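Local structure of inositol 2-dehydrogenase (Sinorhizobium meliloti, 4HKT) at residues R82-G87 with K108-T113; K88-E93 with A115-G120; M130-A135 with G247-E252; M146-S151 with R239-G244. The protein catalyses the NAD-dependent oxidation of myo-inositol to 2-keto-myo-inositol (scyllo-inosose), the first step of myo-inositol degradation. All blocks are in the same frame, centred on the assembly; numbering follows the deposited sequence.

In the fold
Contacts 1 and 2 belong to the Rossmann half of the chain, contacts 3 and 4 to the C-terminal domain. Contact 1 lies at the surface, where two helices meet through A84, V109, T113 and the R85 guanidinium, and no hydrogen bond joins them. Contact 2 is buried and joins two parallel strands by backbone bonds; it touches contact 1, as A84 packs on both I90 and A115. Contacts 3 and 4 are also buried and share one mixed sheet, in which strands 237-244 and 248-251 are neighbours. Contact 3 is purely apolar, helix on strand. Contact 4 is an antiparallel ladder with a charged face turned to another subunit.

Contact 1 of 4, residues R82-G87 with K108-T113; sequences RFARAG and KVVSDT. With EDO (1,2-ethanediol), chain T.
A84 and T113 make the closest approach between the two helix ends, with A84 CB 3.5 Å from T113 OG1. The apolar contacts around this pair are loose. A84 CB lies 4.4 Å from V110 CG2, and T113 CG2 lies beside R85 CG.

R85 and V109 meet at about a right angle. V109 CG1 sits over the centre of one face of the R85 guanidinium, 3.8 Å above its plane. A 1,2-ethanediol modelled at the edge of the same group lies too close to R85 CD, so its bond to R85 NH1 is doubtful.

No hydrogen bond crosses between the segments. Within 108-113, T113 OG1 donates to V109 O at 3.1 Å; chi1 of 63° sets OG1 between the backbone N and the carbonyl carbon, from where it reaches that oxygen. T113 N reaches the same oxygen from the opposite face. A valine in place of T113 would probably leave V109 O with the backbone donor but without its hydroxyl mate.

G87 ends helix 76-85 in a Schellman motif. Helices 76-85 and 100-112 are neighbouring connecting helices of the Rossmann fold.

Contact 2 of 4, residues K88-E93 with A115-G120; sequences KAIFCE and AKLMVG
I90 and C92 each use both backbone polar groups to bind strand 117-120. I90 N donates to K116 O at 2.9 Å, and I90 O accepts from M118 N at 3.0 Å. C92 N donates to M118 O at 2.9 Å. The last bond, G120 N to C92 O, is more bent, with an N-H...O angle of 131°. A water extends the pairing at the other end, accepting from K116 N and donating to K88 O. CA-H...O contacts fill in between these bonds, such as L117 CA to I90 O at 3.2 Å.

The side chains pack on two faces. On the face of I90, C92 and L117, L117 CD1 touches I90 CG2 at 3.8 Å and also reaches C92 CB. On the other face, F91 has CG anti to its backbone N (chi1 174°), and its ring leans over the neighbouring strand. M118 is selenomethionine here; its SE lies in the ring plane at the edge, 4.0 Å from F91 CD1, a Met-aromatic contact. F91 CZ comes 3.5 Å from G120 CA. An alanine in place of F91 would probably open a gap beside M118 and G120 and deprive the selenium of its aromatic partner.

The strands run parallel as the outer arms of a beta-alpha-beta crossover through helix 100-112. Strand 66-69 continues the sheet beyond 89-93. Helix 281-297 packs on A89, F91 and M118, and helix 76-85 covers C92 and A115.

Contact 3 of 4, residues M130-A135 with G247-E252; sequences MAVRKA and GAVAAE
V132 and V249 meet through methyl groups whose positions follow from chi1. In V132, chi1 of 169° sets CG1 anti to the backbone N and CG2 anti to the carbonyl carbon. The two methyls therefore reach different parts of the strand. In V249, chi1 of 57° places CG1 between the backbone N and the carbonyl carbon, while CG2 is anti to the N.

V132 CG1 touches V249 CG1 at 3.9 Å and lies 4.1 Å from V249 CG2. The two side chains cross obliquely. V132 CG2 meets CB of A251, two residues on from V249 and also facing the helix, at 3.8 Å. It also rests against the backbone, 4.0 Å from A250 C. One helix turn onward, A135 CB is 4.3 Å from V249 CG2, a looser contact. V132 is thus the main point of attachment, flanked by V249 and A251, with A250 turned away from the helix between them.

The helix axis runs nearly antiparallel to the strand, at 168°, with a closest approach of 8.2 Å. Strand 248-251 pairs with strand 237-244 on one side, and I240 of that strand also touches V132. Strand 248-251 also forms an antiparallel ladder with a strand of the second subunit, so the sheet continues across the interface. V132 packs on I259 of that subunit and V249 on I261.

No hydrogen bond joins helix and strand here. The contact rests on small aliphatic groups, and its hold probably comes from burial of apolar surface rather than from directed bonds.

Contact 4 of 4, residues M146-S151 with R239-G244; sequences MVTITS and RIEVHG. With EDO (1,2-ethanediol), chain C.
The antiparallel ladder between strands 144-152 and 237-244 is part of the open mixed sheet of the Gfo/Idh/MocA C-terminal domain, and T148 and E241 form its middle rung. T148 N donates to E241 O at 2.8 Å, and E241 N returns a more bent bond to T148 O, with an N-H...O angle of 132°. M146 with H243, and T150 with R239, are further hydrogen-bonded pairs. R239 N to T150 O is nearly straight, at 173°.

V147 with V242 and I149 with I240 are the non-hydrogen-bonded pairs between them. V147 CG2 lies 4.2 Å from V242 CG1, side by side, and I149 CG1 lies 4.2 Å from I240 CG2.

The opposite face, with T148, T150, R239, E241 and H243 beside M146, is largely polar. T150 and R239 lie side by side. T150 CG2, anti to its backbone N (chi1 -57° for OG1), comes 3.6 Å from R239 NH2. T150 CB stands over one face of the guanidinium, toward its rim. A water bridges T148 OG1 and E241 OE1, with 2.9 Å between the water and E241 OE1. R239 NH2 forms salt bridges with D237 and with E241 of the third subunit; E241 OE2 pairs with R152 and R239 of that subunit. H243 NE2 bonds to S229 of the third subunit.

Strand 223-229 flanks 144-152 on its other side, and strand 248-251 flanks 237-244. Helix 168-184 covers V147, I149 and I240, while helix 127-137 packs on I240 and V242.

Contact 1 of 4, residues R82-G87 with K108-T113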
loop_
_atom_site.group_PDB
_atom_site.type_symbol
_atom_site.label_atom_id
_atom_site.label_comp_id
_atom_site.label_asym_id
_atom_site.label_seq_id
_atom_site.Cartn_x
_atom_site.Cartn_y
_atom_site.Cartn_z
ATOM N N ARG B 82 -37.250 -17.382 -26.715
ATOM C CA ARG B 82 -38.274 -18.264 -26.171
ATOM C C ARG B 82 -38.835 -17.734 -24.824
ATOM O O ARG B 82 -40.064 -17.693 -24.606
ATOM C CB ARG B 82 -37.710 -19.654 -25.951
ATOM C CG ARG B 82 -37.563 -20.526 -27.189
ATOM C CD ARG B 82 -36.738 -21.760 -26.866
ATOM N NE ARG B 82 -37.507 -22.666 -26.040
ATOM C CZ ARG B 82 -37.112 -23.858 -25.608
ATOM N NH1 ARG B 82 -35.916 -24.337 -25.894
ATOM N NH2 ARG B 82 -37.948 -24.579 -24.857
ATOM N N PHE B 83 -37.951 -17.307 -23.930
ATOM C CA PHE B 83 -38.436 -16.883 -22.628
ATOM C C PHE B 83 -39.077 -15.509 -22.691
ATOM O O PHE B 83 -40.024 -15.223 -21.922
ATOM C CB PHE B 83 -37.364 -17.071 -21.542
ATOM C CG PHE B 83 -37.224 -18.489 -21.110
ATOM C CD1 PHE B 83 -37.964 -18.969 -20.037
ATOM C CD2 PHE B 83 -36.431 -19.376 -21.804
ATOM C CE1 PHE B 83 -37.875 -20.299 -19.651
ATOM C CE2 PHE B 83 -36.316 -20.693 -21.407
ATOM C CZ PHE B 83 -37.051 -21.159 -20.328
ATOM N N ALA B 84 -38.624 -14.681 -23.634
ATOM C CA ALA B 84 -39.244 -13.415 -23.917
ATOM C C ALA B 84 -40.695 -13.640 -24.351
ATOM O O ALA B 84 -41.641 -13.012 -23.813
ATOM C CB ALA B 84 -38.518 -12.665 -25.022
ATOM N N ARG B 85 -40.866 -14.505 -25.349
ATOM C CA ARG B 85 -42.217 -14.842 -25.805
ATOM C C ARG B 85 -43.073 -15.507 -24.739
ATOM O O ARG B 85 -44.290 -15.321 -24.730
ATOM C CB ARG B 85 -42.153 -15.722 -27.039
ATOM C CG ARG B 85 -41.800 -14.919 -28.254
ATOM C CD ARG B 85 -41.531 -15.830 -29.431
ATOM N NE ARG B 85 -41.401 -15.054 -30.630
ATOM C CZ ARG B 85 -40.357 -15.076 -31.438
ATOM N NH1 ARG B 85 -39.335 -15.884 -31.217
ATOM N NH2 ARG B 85 -40.358 -14.272 -32.477
ATOM N N ALA B 86 -42.464 -16.252 -23.838
ATOM C CA ALA B 86 -43.208 -16.861 -22.745
ATOM C C ALA B 86 -43.524 -15.922 -21.572
ATOM O O ALA B 86 -44.180 -16.340 -20.613
ATOM C CB ALA B 86 -42.478 -18.075 -22.227
ATOM N N GLY B 87 -43.034 -14.685 -21.629
ATOM C CA GLY B 87 -43.300 -13.690 -20.592
ATOM C C GLY B 87 -42.423 -13.778 -19.357
ATOM O O GLY B 87 -42.759 -13.196 -18.348
ATOM N N LYS B 108 -34.702 -7.497 -31.239
ATOM C CA LYS B 108 -35.971 -7.115 -31.846
ATOM C C LYS B 108 -37.110 -7.952 -31.199
ATOM O O LYS B 108 -38.130 -7.406 -30.834
ATOM C CB LYS B 108 -35.911 -7.269 -33.370
ATOM C CG LYS B 108 -37.033 -6.546 -34.126
ATOM C CD LYS B 108 -37.161 -7.024 -35.572
ATOM C CE LYS B 108 -38.277 -6.298 -36.342
ATOM N NZ LYS B 108 -39.515 -6.088 -35.526
ATOM N N VAL B 109 -36.909 -9.246 -30.974
ATOM C CA VAL B 109 -37.925 -10.043 -30.321
ATOM C C VAL B 109 -38.131 -9.531 -28.891
ATOM O O VAL B 109 -39.283 -9.413 -28.427
ATOM C CB VAL B 109 -37.573 -11.538 -30.312
ATOM C CG1 VAL B 109 -38.580 -12.318 -29.481
ATOM C CG2 VAL B 109 -37.458 -12.084 -31.742
ATOM N N VAL B 110 -37.041 -9.230 -28.195
ATOM C CA VAL B 110 -37.120 -8.717 -26.823
ATOM C C VAL B 110 -37.887 -7.385 -26.773
ATOM O O VAL B 110 -38.710 -7.183 -25.874
ATOM C CB VAL B 110 -35.701 -8.554 -26.216
ATOM C CG1 VAL B 110 -35.710 -7.626 -24.992
ATOM C CG2 VAL B 110 -35.114 -9.930 -25.865
ATOM N N SER B 111 -37.614 -6.496 -27.724
ATOM C CA SER B 111 -38.337 -5.235 -27.825
ATOM C C SER B 111 -39.834 -5.432 -28.185
ATOM O O SER B 111 -40.710 -4.830 -27.561
ATOM C CB SER B 111 -37.663 -4.326 -28.847
ATOM O OG SER B 111 -38.385 -3.125 -28.947
ATOM N N ASP B 112 -40.128 -6.300 -29.163
ATOM C CA ASP B 112 -41.519 -6.557 -29.560
ATOM C C ASP B 112 -42.383 -7.150 -28.436
ATOM O O ASP B 112 -43.572 -6.850 -28.365
ATOM C CB ASP B 112 -41.590 -7.447 -30.810
ATOM C CG ASP B 112 -41.169 -6.719 -32.075
ATOM O OD1 ASP B 112 -41.036 -5.486 -32.077
ATOM O OD2 ASP B 112 -40.940 -7.396 -33.088
ATOM N N THR B 113 -41.805 -7.975 -27.566
ATOM C CA THR B 113 -42.550 -8.615 -26.484
ATOM C C THR B 113 -42.482 -7.848 -25.172
ATOM O O THR B 113 -43.002 -8.313 -24.143
ATOM C CB THR B 113 -42.064 -10.056 -26.228
ATOM O OG1 THR B 113 -40.690 -10.054 -25.797
ATOM C CG2 THR B 113 -42.197 -10.883 -27.493
HETATM C C1 EDO T . -40.226 -18.467 -29.067
HETATM O O1 EDO T . -39.006 -18.368 -29.783
HETATM C C2 EDO T . -40.486 -19.884 -28.638
HETATM O O2 EDO T . -41.852 -20.112 -28.792
#

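Contact 2 of 4, residues K88-E93 with A115-G120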
loop_
_atom_site.group_PDB
_atom_site.type_symbol
_atom_site.label_atom_id
_atom_site.label_comp_id
_atom_site.label_asym_id
_atom_site.label_seq_id
_atom_site.Cartn_x
_atom_site.Cartn_y
_atom_site.Cartn_z
ATOM N N LYS B 88 -41.309 -14.500 -19.402
ATOM C CA LYS B 88 -40.395 -14.530 -18.262
ATOM C C LYS B 88 -39.460 -13.330 -18.367
ATOM O O LYS B 88 -39.171 -12.880 -19.480
ATOM C CB LYS B 88 -39.565 -15.813 -18.231
ATOM C CG LYS B 88 -40.187 -16.996 -17.493
ATOM C CD LYS B 88 -41.388 -17.593 -18.191
ATOM C CE LYS B 88 -41.810 -18.868 -17.471
ATOM N NZ LYS B 88 -43.172 -19.340 -17.830
ATOM N N ALA B 89 -39.022 -12.787 -17.223
ATOM C CA ALA B 89 -37.880 -11.859 -17.215
ATOM C C ALA B 89 -36.634 -12.721 -17.406
ATOM O O ALA B 89 -36.582 -13.859 -16.956
ATOM C CB ALA B 89 -37.809 -11.079 -15.897
ATOM N N ILE B 90 -35.611 -12.161 -18.050
ATOM C CA ILE B 90 -34.449 -12.940 -18.484
ATOM C C ILE B 90 -33.135 -12.278 -18.065
ATOM O O ILE B 90 -32.865 -11.107 -18.349
ATOM C CB ILE B 90 -34.433 -13.055 -20.019
ATOM C CG1 ILE B 90 -35.738 -13.624 -20.551
ATOM C CG2 ILE B 90 -33.287 -13.914 -20.499
ATOM C CD1 ILE B 90 -36.196 -12.908 -21.801
ATOM N N PHE B 91 -32.340 -13.045 -17.380
ATOM C CA PHE B 91 -30.974 -12.679 -17.140
ATOM C C PHE B 91 -30.143 -13.669 -17.956
ATOM O O PHE B 91 -30.245 -14.881 -17.741
ATOM C CB PHE B 91 -30.611 -12.793 -15.664
ATOM C CG PHE B 91 -29.170 -12.556 -15.406
ATOM C CD1 PHE B 91 -28.708 -11.279 -15.101
ATOM C CD2 PHE B 91 -28.268 -13.576 -15.542
ATOM C CE1 PHE B 91 -27.358 -11.047 -14.926
ATOM C CE2 PHE B 91 -26.919 -13.358 -15.378
ATOM C CZ PHE B 91 -26.461 -12.085 -15.073
ATOM N N CYS B 92 -29.296 -13.169 -18.849
ATOM C CA CYS B 92 -28.484 -14.055 -19.653
ATOM C C CYS B 92 -26.984 -13.798 -19.519
ATOM O O CYS B 92 -26.543 -12.690 -19.728
ATOM C CB CYS B 92 -28.894 -13.952 -21.121
ATOM S SG CYS B 92 -28.210 -15.296 -22.111
ATOM N N GLU B 93 -26.218 -14.822 -19.160
ATOM C CA GLU B 93 -24.760 -14.722 -19.192
ATOM C C GLU B 93 -24.252 -14.311 -20.597
ATOM O O GLU B 93 -24.860 -14.638 -21.617
ATOM C CB GLU B 93 -24.112 -16.025 -18.773
ATOM C CG GLU B 93 -23.909 -16.157 -17.270
ATOM C CD GLU B 93 -22.913 -15.133 -16.713
ATOM O OE1 GLU B 93 -21.954 -14.768 -17.428
ATOM O OE2 GLU B 93 -23.133 -14.658 -15.581
ATOM N N ALA B 115 -40.076 -7.628 -23.213
ATOM C CA ALA B 115 -39.357 -8.449 -22.275
ATOM C C ALA B 115 -38.273 -7.646 -21.553
ATOM O O ALA B 115 -37.729 -6.680 -22.072
ATOM C CB ALA B 115 -38.753 -9.663 -22.988
ATOM N N LYS B 116 -37.979 -8.083 -20.353
ATOM C CA LYS B 116 -36.905 -7.567 -19.537
ATOM C C LYS B 116 -35.715 -8.499 -19.719
ATOM O O LYS B 116 -35.840 -9.698 -19.523
ATOM C CB LYS B 116 -37.325 -7.573 -18.065
ATOM C CG LYS B 116 -38.500 -6.650 -17.743
ATOM C CD LYS B 116 -38.780 -6.686 -16.238
ATOM C CE LYS B 116 -39.938 -5.779 -15.851
ATOM N NZ LYS B 116 -41.210 -6.215 -16.515
ATOM N N LEU B 117 -34.590 -7.936 -20.152
ATOM C CA LEU B 117 -33.351 -8.687 -20.362
ATOM C C LEU B 117 -32.184 -7.895 -19.777
ATOM O O LEU B 117 -31.938 -6.754 -20.165
ATOM C CB LEU B 117 -33.113 -8.910 -21.882
ATOM C CG LEU B 117 -31.718 -9.380 -22.328
ATOM C CD1 LEU B 117 -31.529 -10.793 -21.849
ATOM C CD2 LEU B 117 -31.494 -9.331 -23.842
HETATM N N MSE B 118 -31.465 -8.530 -18.881
HETATM C CA MSE B 118 -30.205 -8.034 -18.402
HETATM C C MSE B 118 -29.185 -9.027 -18.856
HETATM O O MSE B 118 -29.414 -10.245 -18.788
HETATM C CB MSE B 118 -30.217 -8.021 -16.873
HETATM C CG MSE B 118 -28.897 -7.522 -16.325
HETATM SE SE MSE B 118 -28.971 -7.408 -14.350
HETATM C CE MSE B 118 -30.109 -5.843 -14.199
ATOM N N VAL B 119 -28.022 -8.528 -19.295
ATOM C CA VAL B 119 -26.953 -9.408 -19.712
ATOM C C VAL B 119 -25.925 -9.446 -18.611
ATOM O O VAL B 119 -25.806 -8.520 -17.835
ATOM C CB VAL B 119 -26.321 -8.975 -21.084
ATOM C CG1 VAL B 119 -27.378 -8.912 -22.172
ATOM C CG2 VAL B 119 -25.613 -7.642 -20.992
ATOM N N GLY B 120 -25.144 -10.493 -18.559
ATOM C CA GLY B 120 -24.238 -10.691 -17.457
ATOM C C GLY B 120 -22.894 -9.967 -17.562
ATOM O O GLY B 120 -21.865 -10.597 -17.793
HETATM O O HOH W 1 -39.805 -10.207 -19.268
#

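Contact 3 of 4, residues M130-A135 with G247-E252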
loop_
_atom_site.group_PDB
_atom_site.type_symbol
_atom_site.label_atom_id
_atom_site.label_comp_id
_atom_site.label_asym_id
_atom_site.label_seq_id
_atom_site.Cartn_x
_atom_site.Cartn_y
_atom_site.Cartn_z
HETATM N N MSE B 130 -17.938 -0.045 -8.914
HETATM C CA MSE B 130 -19.107 0.869 -8.825
HETATM C C MSE B 130 -18.704 2.161 -8.182
HETATM O O MSE B 130 -19.124 3.248 -8.612
HETATM C CB MSE B 130 -20.265 0.266 -8.014
HETATM C CG MSE B 130 -21.129 -0.655 -8.833
HETATM SE SE MSE B 130 -22.600 -1.413 -7.725
HETATM C CE MSE B 130 -23.606 0.253 -7.385
ATOM N N ALA B 131 -17.885 2.066 -7.148
ATOM C CA ALA B 131 -17.394 3.242 -6.439
ATOM C C ALA B 131 -16.452 4.089 -7.320
ATOM O O ALA B 131 -16.399 5.315 -7.197
ATOM C CB ALA B 131 -16.708 2.832 -5.137
ATOM N N VAL B 132 -15.735 3.449 -8.250
ATOM C CA VAL B 132 -14.950 4.217 -9.218
ATOM C C VAL B 132 -15.904 5.040 -10.054
ATOM O O VAL B 132 -15.746 6.252 -10.187
ATOM C CB VAL B 132 -14.063 3.310 -10.087
ATOM C CG1 VAL B 132 -13.470 4.114 -11.241
ATOM C CG2 VAL B 132 -12.972 2.636 -9.281
ATOM N N ARG B 133 -16.927 4.389 -10.601
ATOM C CA ARG B 133 -17.890 5.079 -11.428
ATOM C C ARG B 133 -18.640 6.233 -10.671
ATOM O O ARG B 133 -18.836 7.332 -11.216
ATOM C CB ARG B 133 -18.871 4.065 -11.986
ATOM C CG ARG B 133 -20.025 4.670 -12.738
ATOM C CD ARG B 133 -19.564 5.163 -14.090
ATOM N NE ARG B 133 -19.963 6.529 -14.342
ATOM C CZ ARG B 133 -19.402 7.338 -15.255
ATOM N NH1 ARG B 133 -18.432 6.916 -16.069
ATOM N NH2 ARG B 133 -19.839 8.585 -15.369
ATOM N N LYS B 134 -19.041 5.956 -9.440
ATOM C CA LYS B 134 -19.683 6.953 -8.567
ATOM C C LYS B 134 -18.775 8.177 -8.317
ATOM O O LYS B 134 -19.216 9.339 -8.323
ATOM C CB LYS B 134 -20.102 6.283 -7.246
ATOM C CG LYS B 134 -20.668 7.257 -6.211
ATOM C CD LYS B 134 -21.409 6.560 -5.057
ATOM C CE LYS B 134 -22.602 7.406 -4.590
ATOM N NZ LYS B 134 -22.164 8.769 -4.159
ATOM N N ALA B 135 -17.491 7.928 -8.108
ATOM C CA ALA B 135 -16.541 9.016 -7.946
ATOM C C ALA B 135 -16.496 9.866 -9.193
ATOM O O ALA B 135 -16.459 11.104 -9.094
ATOM C CB ALA B 135 -15.163 8.488 -7.583
ATOM N N GLY B 247 -8.188 14.865 -11.477
ATOM C CA GLY B 247 -7.465 13.864 -10.752
ATOM C C GLY B 247 -7.590 12.492 -11.384
ATOM O O GLY B 247 -8.006 12.397 -12.518
ATOM N N ALA B 248 -7.268 11.447 -10.635
ATOM C CA ALA B 248 -7.396 10.090 -11.122
ATOM C C ALA B 248 -8.062 9.241 -10.062
ATOM O O ALA B 248 -7.994 9.548 -8.873
ATOM C CB ALA B 248 -6.035 9.485 -11.530
ATOM N N VAL B 249 -8.707 8.172 -10.509
ATOM C CA VAL B 249 -9.337 7.209 -9.629
ATOM C C VAL B 249 -9.050 5.794 -10.145
ATOM O O VAL B 249 -9.058 5.543 -11.367
ATOM C CB VAL B 249 -10.842 7.460 -9.477
ATOM C CG1 VAL B 249 -11.559 7.447 -10.807
ATOM C CG2 VAL B 249 -11.465 6.458 -8.503
ATOM N N ALA B 250 -8.774 4.893 -9.222
ATOM C CA ALA B 250 -8.410 3.513 -9.560
ATOM C C ALA B 250 -9.021 2.566 -8.534
ATOM O O ALA B 250 -9.274 2.976 -7.395
ATOM C CB ALA B 250 -6.905 3.353 -9.616
ATOM N N ALA B 251 -9.309 1.331 -8.961
ATOM C CA ALA B 251 -9.643 0.267 -8.043
ATOM C C ALA B 251 -8.506 -0.720 -8.107
ATOM O O ALA B 251 -8.132 -1.186 -9.188
ATOM C CB ALA B 251 -10.932 -0.413 -8.408
ATOM N N GLU B 252 -7.953 -0.994 -6.931
ATOM C CA GLU B 252 -6.887 -1.975 -6.759
ATOM C C GLU B 252 -7.435 -3.403 -6.854
ATOM O O GLU B 252 -8.652 -3.644 -6.751
ATOM C CB GLU B 252 -6.170 -1.758 -5.401
ATOM C CG GLU B 252 -7.015 -2.212 -4.209
ATOM C CD GLU B 252 -6.557 -1.656 -2.856
ATOM O OE1 GLU B 252 -6.257 -0.443 -2.754
ATOM O OE2 GLU B 252 -6.579 -2.438 -1.870
#

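Contact 4 of 4, residues M146-S151 with R239-G244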
loop_
_atom_site.group_PDB
_atom_site.type_symbol
_atom_site.label_atom_id
_atom_site.label_comp_id
_atom_site.label_asym_id
_atom_site.label_seq_id
_atom_site.Cartn_x
_atom_site.Cartn_y
_atom_site.Cartn_z
HETATM N N MSE B 146 -8.485 9.554 -19.878
HETATM C CA MSE B 146 -7.746 8.351 -20.313
HETATM C C MSE B 146 -8.028 7.238 -19.329
HETATM O O MSE B 146 -7.891 7.425 -18.133
HETATM C CB MSE B 146 -6.249 8.658 -20.361
HETATM C CG MSE B 146 -5.986 9.843 -21.297
HETATM SE SE MSE B 146 -4.081 10.178 -21.520
HETATM C CE MSE B 146 -3.838 8.634 -22.705
ATOM N N VAL B 147 -8.455 6.093 -19.833
ATOM C CA VAL B 147 -8.839 4.930 -19.034
ATOM C C VAL B 147 -7.814 3.852 -19.297
ATOM O O VAL B 147 -7.373 3.685 -20.440
ATOM C CB VAL B 147 -10.224 4.409 -19.480
ATOM C CG1 VAL B 147 -10.561 3.059 -18.845
ATOM C CG2 VAL B 147 -11.276 5.448 -19.166
ATOM N N THR B 148 -7.411 3.131 -18.260
ATOM C CA THR B 148 -6.538 1.981 -18.410
ATOM C C THR B 148 -7.157 0.785 -17.659
ATOM O O THR B 148 -7.582 0.888 -16.472
ATOM C CB THR B 148 -5.103 2.233 -17.890
ATOM O OG1 THR B 148 -4.626 3.496 -18.356
ATOM C CG2 THR B 148 -4.127 1.151 -18.400
ATOM N N ILE B 149 -7.256 -0.311 -18.379
ATOM C CA ILE B 149 -7.947 -1.531 -17.915
ATOM C C ILE B 149 -6.986 -2.666 -18.154
ATOM O O ILE B 149 -6.528 -2.860 -19.276
ATOM C CB ILE B 149 -9.250 -1.785 -18.687
ATOM C CG1 ILE B 149 -10.266 -0.700 -18.433
ATOM C CG2 ILE B 149 -9.895 -3.144 -18.339
ATOM C CD1 ILE B 149 -11.409 -0.724 -19.417
ATOM N N THR B 150 -6.687 -3.415 -17.096
ATOM C CA THR B 150 -5.847 -4.572 -17.167
ATOM C C THR B 150 -6.583 -5.773 -16.618
ATOM O O THR B 150 -7.023 -5.761 -15.446
ATOM C CB THR B 150 -4.593 -4.374 -16.351
ATOM O OG1 THR B 150 -3.923 -3.203 -16.840
ATOM C CG2 THR B 150 -3.663 -5.603 -16.480
ATOM N N SER B 151 -6.696 -6.806 -17.442
ATOM C CA SER B 151 -7.377 -8.040 -17.046
ATOM C C SER B 151 -6.492 -9.211 -17.421
ATOM O O SER B 151 -5.996 -9.262 -18.536
ATOM C CB SER B 151 -8.762 -8.161 -17.691
ATOM O OG SER B 151 -9.635 -7.123 -17.224
ATOM N N ARG B 239 -7.874 -4.797 -12.832
ATOM C CA ARG B 239 -7.661 -3.396 -12.464
ATOM C C ARG B 239 -8.297 -2.433 -13.427
ATOM O O ARG B 239 -8.382 -2.695 -14.616
ATOM C CB ARG B 239 -6.189 -3.104 -12.396
ATOM C CG ARG B 239 -5.557 -3.622 -11.123
ATOM C CD ARG B 239 -4.067 -3.405 -11.244
ATOM N NE ARG B 239 -3.427 -4.426 -12.053
ATOM C CZ ARG B 239 -2.310 -4.247 -12.767
ATOM N NH1 ARG B 239 -1.736 -3.062 -12.842
ATOM N NH2 ARG B 239 -1.769 -5.263 -13.430
ATOM N N ILE B 240 -8.760 -1.310 -12.895
ATOM C CA ILE B 240 -9.234 -0.223 -13.724
ATOM C C ILE B 240 -8.669 1.070 -13.141
ATOM O O ILE B 240 -8.446 1.211 -11.918
ATOM C CB ILE B 240 -10.761 -0.138 -13.821
ATOM C CG1 ILE B 240 -11.388 0.081 -12.417
ATOM C CG2 ILE B 240 -11.333 -1.394 -14.466
ATOM C CD1 ILE B 240 -12.857 0.455 -12.470
ATOM N N GLU B 241 -8.449 1.998 -14.039
ATOM C CA GLU B 241 -7.914 3.305 -13.693
ATOM C C GLU B 241 -8.468 4.335 -14.642
ATOM O O GLU B 241 -8.580 4.073 -15.867
ATOM C CB GLU B 241 -6.388 3.273 -13.740
ATOM C CG GLU B 241 -5.810 4.633 -13.350
ATOM C CD GLU B 241 -4.304 4.762 -13.507
ATOM O OE1 GLU B 241 -3.641 3.829 -13.989
ATOM O OE2 GLU B 241 -3.790 5.838 -13.113
ATOM N N VAL B 242 -8.814 5.516 -14.112
ATOM C CA VAL B 242 -9.377 6.575 -14.911
ATOM C C VAL B 242 -8.707 7.916 -14.552
ATOM O O VAL B 242 -8.783 8.386 -13.392
ATOM C CB VAL B 242 -10.893 6.699 -14.725
ATOM C CG1 VAL B 242 -11.430 7.761 -15.671
ATOM C CG2 VAL B 242 -11.583 5.370 -14.962
ATOM N N HIS B 243 -8.011 8.469 -15.529
ATOM C CA HIS B 243 -7.352 9.753 -15.385
ATOM C C HIS B 243 -8.310 10.778 -15.958
ATOM O O HIS B 243 -8.830 10.577 -17.039
ATOM C CB HIS B 243 -6.036 9.764 -16.128
ATOM C CG HIS B 243 -5.330 11.085 -16.109
ATOM N ND1 HIS B 243 -4.842 11.654 -14.954
ATOM C CD2 HIS B 243 -5.014 11.938 -17.111
ATOM C CE1 HIS B 243 -4.275 12.805 -15.241
ATOM N NE2 HIS B 243 -4.343 12.991 -16.546
ATOM N N GLY B 244 -8.549 11.841 -15.190
ATOM C CA GLY B 244 -9.443 12.946 -15.567
ATOM C C GLY B 244 -8.788 14.296 -15.350
ATOM O O GLY B 244 -7.621 14.367 -14.905
HETATM C C1 EDO C . -5.008 6.474 -7.885
HETATM O O1 EDO C . -4.048 5.476 -7.506
HETATM C C2 EDO C . -5.090 6.569 -9.411
HETATM O O2 EDO C . -3.899 7.148 -9.964
HETATM O O HOH W 2 -2.210 3.634 -16.464
HETATM O O HOH W 3 -10.192 -5.163 -15.096
#